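Local structure of putative immunoglobulin-blocking virulence protein (Mycoplasma mycoides subsp. capri, 7ADK) at residues Y577-G591 with P596-L609. The protein probably blocks immunoglobulin action as a virulence factor of the mycoplasma. Numbering follows the deposited sequence.
Sequences YYARNNEPFFQGGHG and PDKKLGQNSYPTGL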
loop_
_atom_site.group_PDB
_atom_site.type_symbol
_atom_site.label_atom_id
_atom_site.label_comp_id
_atom_site.label_asym_id
_atom_site.label_seq_id
_atom_site.Cartn_x
_atom_site.Cartn_y
_atom_site.Cartn_z
ATOM N N TYR A 577 26.740 0.660 20.017
ATOM C CA TYR A 577 27.826 0.172 19.187
ATOM C C TYR A 577 28.954 -0.500 19.968
ATOM O O TYR A 577 29.668 -1.280 19.348
ATOM C CB TYR A 577 28.306 1.308 18.267
ATOM C CG TYR A 577 27.312 1.815 17.210
ATOM C CD1 TYR A 577 26.176 1.063 16.850
ATOM C CD2 TYR A 577 27.534 3.043 16.550
ATOM C CE1 TYR A 577 25.290 1.514 15.867
ATOM C CE2 TYR A 577 26.635 3.505 15.566
ATOM C CZ TYR A 577 25.507 2.739 15.221
ATOM O OH TYR A 577 24.641 3.159 14.263
ATOM N N TYR A 578 29.129 -0.279 21.278
ATOM C CA TYR A 578 30.205 -0.912 22.072
ATOM C C TYR A 578 29.917 -1.137 23.564
ATOM O O TYR A 578 30.242 -2.206 24.059
ATOM C CB TYR A 578 31.519 -0.132 21.957
ATOM C CG TYR A 578 32.105 -0.042 20.562
ATOM C CD1 TYR A 578 32.747 -1.159 19.996
ATOM C CD2 TYR A 578 31.973 1.139 19.817
ATOM C CE1 TYR A 578 33.245 -1.095 18.683
ATOM C CE2 TYR A 578 32.462 1.205 18.504
ATOM C CZ TYR A 578 33.104 0.091 17.938
ATOM O OH TYR A 578 33.562 0.181 16.669
ATOM N N ALA A 579 29.339 -0.188 24.298
ATOM C CA ALA A 579 29.236 -0.299 25.758
ATOM C C ALA A 579 28.204 -1.342 26.236
ATOM O O ALA A 579 28.377 -1.937 27.296
ATOM C CB ALA A 579 28.947 1.076 26.352
ATOM N N ARG A 580 27.143 -1.596 25.464
ATOM C CA ARG A 580 26.144 -2.654 25.700
ATOM C C ARG A 580 26.029 -3.616 24.511
ATOM O O ARG A 580 25.096 -4.399 24.419
ATOM C CB ARG A 580 24.794 -2.039 26.106
ATOM C CG ARG A 580 24.835 -1.366 27.478
ATOM C CD ARG A 580 23.547 -0.623 27.836
ATOM N NE ARG A 580 22.473 -1.536 28.236
ATOM C CZ ARG A 580 21.221 -1.220 28.507
ATOM N NH1 ARG A 580 20.397 -2.140 28.871
ATOM N NH2 ARG A 580 20.753 -0.009 28.452
ATOM N N ASN A 581 26.978 -3.599 23.576
ATOM C CA ASN A 581 26.886 -4.335 22.320
ATOM C C ASN A 581 26.801 -5.859 22.502
ATOM O O ASN A 581 26.250 -6.538 21.645
ATOM C CB ASN A 581 28.079 -3.944 21.445
ATOM C CG ASN A 581 28.147 -4.683 20.124
ATOM O OD1 ASN A 581 27.543 -4.317 19.136
ATOM N ND2 ASN A 581 28.919 -5.731 20.046
ATOM N N ASN A 582 27.351 -6.448 23.558
ATOM C CA ASN A 582 27.288 -7.900 23.714
ATOM C C ASN A 582 25.870 -8.422 24.027
ATOM O O ASN A 582 25.630 -9.618 23.927
ATOM C CB ASN A 582 28.365 -8.356 24.706
ATOM C CG ASN A 582 28.042 -8.055 26.143
ATOM O OD1 ASN A 582 27.612 -6.969 26.495
ATOM N ND2 ASN A 582 28.230 -9.014 27.000
ATOM N N GLU A 583 24.919 -7.553 24.361
ATOM C CA GLU A 583 23.508 -7.887 24.564
ATOM C C GLU A 583 22.744 -8.023 23.235
ATOM O O GLU A 583 22.958 -7.211 22.339
ATOM C CB GLU A 583 22.789 -6.801 25.370
ATOM C CG GLU A 583 23.434 -6.410 26.702
ATOM C CD GLU A 583 22.694 -5.254 27.393
ATOM O OE1 GLU A 583 21.454 -5.157 27.246
ATOM O OE2 GLU A 583 23.327 -4.459 28.112
ATOM N N PRO A 584 21.775 -8.948 23.098
ATOM C CA PRO A 584 21.081 -9.182 21.831
ATOM C C PRO A 584 20.279 -8.010 21.253
ATOM O O PRO A 584 20.180 -7.873 20.042
ATOM C CB PRO A 584 20.140 -10.344 22.104
ATOM C CG PRO A 584 20.743 -11.070 23.291
ATOM C CD PRO A 584 21.410 -9.957 24.079
ATOM N N PHE A 585 19.682 -7.151 22.082
ATOM C CA PHE A 585 18.848 -6.040 21.593
ATOM C C PHE A 585 19.671 -4.985 20.854
ATOM O O PHE A 585 19.256 -4.440 19.834
ATOM C CB PHE A 585 18.071 -5.392 22.748
ATOM C CG PHE A 585 17.109 -4.308 22.298
ATOM C CD1 PHE A 585 17.508 -2.961 22.268
ATOM C CD2 PHE A 585 15.824 -4.655 21.849
ATOM C CE1 PHE A 585 16.630 -1.978 21.801
ATOM C CE2 PHE A 585 14.950 -3.668 21.384
ATOM C CZ PHE A 585 15.350 -2.328 21.362
ATOM N N PHE A 586 20.874 -4.692 21.341
ATOM C CA PHE A 586 21.774 -3.699 20.747
ATOM C C PHE A 586 22.507 -4.193 19.493
ATOM O O PHE A 586 23.269 -3.444 18.890
ATOM C CB PHE A 586 22.711 -3.147 21.824
ATOM C CG PHE A 586 21.951 -2.432 22.913
ATOM C CD1 PHE A 586 21.206 -1.285 22.620
ATOM C CD2 PHE A 586 21.880 -2.977 24.197
ATOM C CE1 PHE A 586 20.427 -0.666 23.608
ATOM C CE2 PHE A 586 21.086 -2.379 25.178
ATOM C CZ PHE A 586 20.362 -1.218 24.893
ATOM N N GLN A 587 22.240 -5.422 19.056
ATOM C CA GLN A 587 22.828 -6.013 17.857
ATOM C C GLN A 587 21.995 -5.813 16.588
ATOM O O GLN A 587 22.432 -6.162 15.500
ATOM C CB GLN A 587 23.117 -7.492 18.107
ATOM C CG GLN A 587 24.249 -7.636 19.129
ATOM C CD GLN A 587 24.304 -8.989 19.804
ATOM O OE1 GLN A 587 23.734 -9.976 19.378
ATOM N NE2 GLN A 587 25.026 -9.087 20.885
ATOM N N GLY A 588 20.798 -5.250 16.671
ATOM C CA GLY A 588 19.895 -5.170 15.525
ATOM C C GLY A 588 19.379 -6.535 15.061
ATOM O O GLY A 588 19.403 -7.507 15.808
ATOM N N GLY A 589 18.900 -6.624 13.821
ATOM C CA GLY A 589 18.225 -7.805 13.269
ATOM C C GLY A 589 19.092 -9.000 12.849
ATOM O O GLY A 589 18.551 -10.027 12.498
ATOM N N HIS A 590 20.410 -8.917 12.848
ATOM C CA HIS A 590 21.307 -9.996 12.416
ATOM C C HIS A 590 21.949 -10.786 13.571
ATOM O O HIS A 590 22.363 -11.924 13.377
ATOM C CB HIS A 590 22.324 -9.388 11.450
ATOM C CG HIS A 590 23.452 -10.276 10.988
ATOM N ND1 HIS A 590 23.563 -10.848 9.725
ATOM C CD2 HIS A 590 24.520 -10.662 11.735
ATOM C CE1 HIS A 590 24.727 -11.519 9.739
ATOM N NE2 HIS A 590 25.309 -11.434 10.935
ATOM N N GLY A 591 22.004 -10.247 14.787
ATOM C CA GLY A 591 22.486 -10.972 15.963
ATOM C C GLY A 591 24.016 -11.069 16.114
ATOM O O GLY A 591 24.742 -10.235 15.573
ATOM N N PRO A 596 30.674 -12.698 21.008
ATOM C CA PRO A 596 30.005 -11.402 21.241
ATOM C C PRO A 596 30.530 -10.524 22.370
ATOM O O PRO A 596 30.341 -9.314 22.355
ATOM C CB PRO A 596 28.535 -11.719 21.509
ATOM C CG PRO A 596 28.356 -13.046 20.797
ATOM C CD PRO A 596 29.683 -13.757 20.976
ATOM N N ASP A 597 31.163 -11.141 23.354
ATOM C CA ASP A 597 31.690 -10.509 24.555
ATOM C C ASP A 597 33.123 -9.973 24.387
ATOM O O ASP A 597 33.507 -9.026 25.069
ATOM C CB ASP A 597 31.623 -11.547 25.678
ATOM C CG ASP A 597 30.219 -12.137 25.830
ATOM O OD1 ASP A 597 29.309 -11.403 26.266
ATOM O OD2 ASP A 597 30.033 -13.329 25.515
ATOM N N LYS A 598 33.915 -10.565 23.486
ATOM C CA LYS A 598 35.309 -10.180 23.211
ATOM C C LYS A 598 35.400 -9.249 22.010
ATOM O O LYS A 598 35.723 -8.072 22.152
ATOM C CB LYS A 598 36.203 -11.427 23.050
ATOM C CG LYS A 598 37.681 -11.076 22.825
ATOM C CD LYS A 598 38.557 -12.315 22.672
ATOM C CE LYS A 598 40.016 -11.957 22.417
ATOM N NZ LYS A 598 40.878 -13.133 22.312
ATOM N N LYS A 599 35.131 -9.780 20.815
ATOM C CA LYS A 599 35.281 -9.072 19.536
ATOM C C LYS A 599 33.991 -8.344 19.180
ATOM O O LYS A 599 33.295 -8.719 18.243
ATOM C CB LYS A 599 35.718 -10.039 18.425
ATOM C CG LYS A 599 37.106 -10.640 18.629
ATOM C CD LYS A 599 37.482 -11.487 17.419
ATOM C CE LYS A 599 38.842 -12.158 17.586
ATOM N NZ LYS A 599 38.895 -13.450 16.880
ATOM N N LEU A 600 33.671 -7.278 19.901
ATOM C CA LEU A 600 32.480 -6.451 19.681
ATOM C C LEU A 600 32.338 -6.021 18.210
ATOM O O LEU A 600 31.224 -5.984 17.695
ATOM C CB LEU A 600 32.529 -5.235 20.614
ATOM C CG LEU A 600 32.002 -5.459 22.028
ATOM C CD1 LEU A 600 32.574 -6.656 22.751
ATOM C CD2 LEU A 600 32.326 -4.249 22.867
ATOM N N GLY A 601 33.444 -5.789 17.510
ATOM C CA GLY A 601 33.492 -5.466 16.089
ATOM C C GLY A 601 32.860 -6.471 15.120
ATOM O O GLY A 601 32.227 -6.048 14.157
ATOM N N GLN A 602 32.982 -7.780 15.364
ATOM C CA GLN A 602 32.446 -8.839 14.485
ATOM C C GLN A 602 30.925 -9.028 14.594
ATOM O O GLN A 602 30.324 -9.751 13.809
ATOM C CB GLN A 602 33.173 -10.166 14.759
ATOM C CG GLN A 602 34.685 -10.173 14.494
ATOM C CD GLN A 602 35.075 -10.139 13.023
ATOM O OE1 GLN A 602 34.369 -9.686 12.164
ATOM N NE2 GLN A 602 36.228 -10.571 12.654
ATOM N N ASN A 603 30.287 -8.387 15.563
ATOM C CA ASN A 603 28.867 -8.480 15.853
ATOM C C ASN A 603 28.043 -7.469 15.056
ATOM O O ASN A 603 28.559 -6.436 14.639
ATOM C CB ASN A 603 28.694 -8.304 17.360
ATOM C CG ASN A 603 29.285 -9.466 18.109
ATOM O OD1 ASN A 603 28.605 -10.426 18.395
ATOM N ND2 ASN A 603 30.567 -9.494 18.356
ATOM N N SER A 604 26.754 -7.744 14.874
ATOM C CA SER A 604 25.818 -6.810 14.256
ATOM C C SER A 604 25.480 -5.622 15.164
ATOM O O SER A 604 25.687 -5.664 16.370
ATOM C CB SER A 604 24.577 -7.568 13.812
ATOM O OG SER A 604 23.623 -6.714 13.244
ATOM N N TYR A 605 24.996 -4.537 14.569
ATOM C CA TYR A 605 24.615 -3.273 15.194
ATOM C C TYR A 605 23.561 -2.597 14.309
ATOM O O TYR A 605 23.560 -2.861 13.113
ATOM C CB TYR A 605 25.865 -2.385 15.356
ATOM C CG TYR A 605 26.751 -2.225 14.127
ATOM C CD1 TYR A 605 27.666 -3.237 13.804
ATOM C CD2 TYR A 605 26.644 -1.101 13.288
ATOM C CE1 TYR A 605 28.441 -3.154 12.639
ATOM C CE2 TYR A 605 27.442 -0.998 12.140
ATOM C CZ TYR A 605 28.341 -2.027 11.807
ATOM O OH TYR A 605 29.140 -1.911 10.718
ATOM N N PRO A 606 22.698 -1.700 14.811
ATOM C CA PRO A 606 21.764 -0.949 13.981
ATOM C C PRO A 606 22.495 0.021 13.049
ATOM O O PRO A 606 23.099 1.006 13.471
ATOM C CB PRO A 606 20.789 -0.268 14.932
ATOM C CG PRO A 606 21.510 -0.255 16.251
ATOM C CD PRO A 606 22.456 -1.439 16.206
ATOM N N THR A 607 22.461 -0.293 11.757
ATOM C CA THR A 607 23.185 0.375 10.666
ATOM C C THR A 607 22.500 1.640 10.127
ATOM O O THR A 607 23.054 2.285 9.243
ATOM C CB THR A 607 23.466 -0.590 9.506
ATOM O OG1 THR A 607 22.274 -1.039 8.902
ATOM C CG2 THR A 607 24.277 -1.801 9.920
ATOM N N GLY A 608 21.339 2.035 10.644
ATOM C CA GLY A 608 20.673 3.294 10.316
ATOM C C GLY A 608 20.830 4.386 11.373
ATOM O O GLY A 608 20.739 4.111 12.564
ATOM N N LEU A 609 20.992 5.641 10.941
ATOM C CA LEU A 609 20.863 6.841 11.772
ATOM C C LEU A 609 19.772 7.766 11.248
ATOM O O LEU A 609 19.800 8.179 10.098
ATOM C CB LEU A 609 22.193 7.605 11.864
ATOM C CG LEU A 609 23.141 7.127 12.970
ATOM C CD1 LEU A 609 24.474 7.837 12.818
ATOM C CD2 LEU A 609 22.618 7.461 14.358
#
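Ser604 turns OG to the far side of its CA-CB bond from N (chi1 178°), which carries the hydroxyl onto Gln587 O, while Tyr605 holds CG between its own N and carbonyl carbon (chi1 49°), bringing its ring against Tyr577. The Ser604 OG to Gln587 O bond measures 2.6 Å and meets the carbonyl almost head-on. From the same residue, Ser604 N donates to Gly591 O at 3.3 Å, so backbone and side chain of one serine hold two points of the loop at 587-591. The tyrosines form a T-shaped pair: the edge of Tyr605 points at the face of Tyr577, with centroids 5.6 Å apart and planes at 78°. Beyond that ring, Tyr577 OH donates to Pro606 O at 2.8 Å, the acceptor lying at the ring edge near its plane. At the other end, Asn582 ND2 reaches Asp597 OD1 at 2.7 Å in a nearly straight bond; the acceptor lies in the amide plane, although the amide and carboxylate planes are steeply inclined to each other. Tyr167 O also accepts from ND2, and the backbone N atoms of Asn169 and His170 donate to the Asp597 carboxylate. Between these ends, Leu600 CB lies at the edge of the Tyr578 ring, 4.1 Å from CD1. The contact thus ties the end of helix 567-579, the type I turn from Arg580 to Glu583 and the loop that follows to the chain entering strand 608-610 of the parallel sheet. Chemically, neutral donors meeting backbone carbonyls dominate; the carboxylate of Asp597 adds a charged acceptor, its negative charge probably eased by surrounding N-H groups.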